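Local coordinates for cell division control protein 45 cdc45 putative (Entamoeba histolytica, PDB 6CC2), which probably takes part in DNA replication as the Cdc45 subunit that, in eukaryotes, joins MCM and GINS in the replicative helicase, at residues A[366-370]-A[445-449]. Residue numbers count along the deposited sequence, not the author numbering.
Sequences TNDEP and YKALQ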
loop_
_atom_site.group_PDB
_atom_site.type_symbol
_atom_site.label_atom_id
_atom_site.label_comp_id
_atom_site.label_asym_id
_atom_site.label_seq_id
_atom_site.Cartn_x
_atom_site.Cartn_y
_atom_site.Cartn_z
ATOM N N THR A 366 -0.372 -1.325 -9.116
ATOM C CA THR A 366 -1.805 -1.578 -9.142
ATOM C C THR A 366 -2.188 -2.101 -10.517
ATOM O O THR A 366 -1.946 -1.432 -11.518
ATOM C CB THR A 366 -2.562 -0.290 -8.826
ATOM O OG1 THR A 366 -2.178 0.183 -7.521
ATOM C CG2 THR A 366 -4.080 -0.535 -8.857
ATOM N N ASN A 367 -2.824 -3.269 -10.566
ATOM C CA ASN A 367 -3.294 -3.818 -11.842
ATOM C C ASN A 367 -4.372 -2.913 -12.420
ATOM O O ASN A 367 -5.399 -2.695 -11.786
ATOM C CB ASN A 367 -3.844 -5.225 -11.673
ATOM C CG ASN A 367 -2.798 -6.220 -11.231
ATOM O OD1 ASN A 367 -1.604 -6.107 -11.550
ATOM N ND2 ASN A 367 -3.251 -7.234 -10.515
ATOM N N ASP A 368 -4.154 -2.423 -13.643
ATOM C CA ASP A 368 -5.069 -1.454 -14.244
ATOM C C ASP A 368 -5.291 -1.701 -15.731
ATOM O O ASP A 368 -5.899 -0.858 -16.405
ATOM C CB ASP A 368 -4.551 -0.038 -14.011
ATOM C CG ASP A 368 -5.596 1.025 -14.278
ATOM O OD1 ASP A 368 -6.744 0.898 -13.768
ATOM O OD2 ASP A 368 -5.264 1.995 -14.998
ATOM N N GLU A 369 -4.787 -2.803 -16.263
ATOM C CA GLU A 369 -5.098 -3.278 -17.599
ATOM C C GLU A 369 -5.273 -4.782 -17.509
ATOM O O GLU A 369 -4.739 -5.424 -16.600
ATOM C CB GLU A 369 -4.002 -2.933 -18.618
ATOM C CG GLU A 369 -3.735 -1.448 -18.773
ATOM C CD GLU A 369 -4.876 -0.706 -19.450
ATOM O OE1 GLU A 369 -5.847 -1.360 -19.873
ATOM O OE2 GLU A 369 -4.792 0.533 -19.558
ATOM N N PRO A 370 -5.991 -5.382 -18.460
ATOM C CA PRO A 370 -6.272 -6.817 -18.356
ATOM C C PRO A 370 -5.028 -7.686 -18.335
ATOM O O PRO A 370 -5.059 -8.769 -17.747
ATOM C CB PRO A 370 -7.130 -7.097 -19.608
ATOM C CG PRO A 370 -7.722 -5.807 -19.968
ATOM C CD PRO A 370 -6.717 -4.746 -19.577
ATOM N N TYR A 445 -10.273 -5.955 -12.257
ATOM C CA TYR A 445 -9.185 -5.078 -11.817
ATOM C C TYR A 445 -9.659 -3.639 -11.615
ATOM O O TYR A 445 -9.162 -2.957 -10.717
ATOM C CB TYR A 445 -8.019 -5.141 -12.790
ATOM C CG TYR A 445 -8.309 -4.707 -14.206
ATOM C CD1 TYR A 445 -8.831 -5.592 -15.142
ATOM C CD2 TYR A 445 -8.052 -3.409 -14.610
ATOM C CE1 TYR A 445 -9.090 -5.182 -16.419
ATOM C CE2 TYR A 445 -8.304 -3.009 -15.890
ATOM C CZ TYR A 445 -8.829 -3.889 -16.782
ATOM O OH TYR A 445 -9.091 -3.462 -18.078
ATOM N N LYS A 446 -10.639 -3.175 -12.396
ATOM C CA LYS A 446 -11.216 -1.855 -12.154
ATOM C C LYS A 446 -12.172 -1.855 -10.965
ATOM O O LYS A 446 -12.159 -0.929 -10.146
ATOM C CB LYS A 446 -11.948 -1.365 -13.411
ATOM C CG LYS A 446 -11.085 -1.165 -14.630
ATOM C CD LYS A 446 -10.138 -0.007 -14.456
ATOM C CE LYS A 446 -9.543 0.417 -15.792
ATOM N NZ LYS A 446 -8.592 1.558 -15.634
ATOM N N ALA A 447 -13.057 -2.848 -10.888
ATOM C CA ALA A 447 -13.976 -2.941 -9.761
ATOM C C ALA A 447 -13.223 -2.986 -8.440
ATOM O O ALA A 447 -13.659 -2.379 -7.468
ATOM C CB ALA A 447 -14.879 -4.167 -9.915
ATOM N N LEU A 448 -12.089 -3.711 -8.396
ATOM C CA LEU A 448 -11.307 -3.800 -7.162
ATOM C C LEU A 448 -10.821 -2.418 -6.738
ATOM O O LEU A 448 -10.855 -2.070 -5.552
ATOM C CB LEU A 448 -10.128 -4.736 -7.353
ATOM C CG LEU A 448 -10.398 -6.239 -7.274
ATOM C CD1 LEU A 448 -9.309 -7.040 -7.986
ATOM C CD2 LEU A 448 -10.516 -6.655 -5.813
ATOM N N GLN A 449 -10.386 -1.606 -7.706
ATOM C CA GLN A 449 -9.917 -0.267 -7.358
ATOM C C GLN A 449 -11.049 0.589 -6.832
ATOM O O GLN A 449 -10.866 1.371 -5.894
ATOM C CB GLN A 449 -9.271 0.396 -8.582
ATOM C CG GLN A 449 -8.008 -0.285 -9.032
ATOM C CD GLN A 449 -7.410 0.416 -10.204
ATOM O OE1 GLN A 449 -6.929 1.544 -10.093
ATOM N NE2 GLN A 449 -7.445 -0.234 -11.344
HETATM O O HOH W 1 -6.765 -3.816 -9.590
HETATM O O HOH W 2 -7.189 1.614 -17.714
#
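Residues 366-370 lie in the loop between helices 354-364 and 374-385. They run over the first turn of helix 444-462 at the protein surface. Thr-366 points its CB toward the helix, and Thr-366 CG2 lies 3.7 Å from CD of Gln-449. Its OG1 is hydrogen-bonded to Gly-362 O, and the methyl group makes the contact with the helix. Asn-367 contributes mainly backbone. Water 1 donates to Asn-367 O (2.8 Å) and to Tyr-445 O (2.8 Å), bridging the two main chains. Asp-368 is the polar centre. Asp-368 OD1 accepts from Lys-446 NZ at 2.7 Å, in a salt bridge, and from Gln-449 NE2 at 2.8 Å. Gln-449 NE2 also donates to Tyr-445 O, one turn back, at 3.3 Å. Water 2 accepts from Lys-446 NZ at 2.5 Å and can donate to Asp-368 O, 3.1 Å away. Glu-369 turns its CB away, but its backbone C sits over one face of the Tyr-445 ring. Pro-370 completes the contact, its CD 3.6 Å from Tyr-445 CZ. Side chains of Asp-368 and Gln-449 also touch helix 393-417, so three parts of the fold meet here. One carboxylate oxygen thus joins two side chains about one helical turn apart, while the Tyr-445 ring packs against the backbone of Glu-369 and the ring of Pro-370. The loop is held to the helix by charge, water and ring packing, without a buried apolar core.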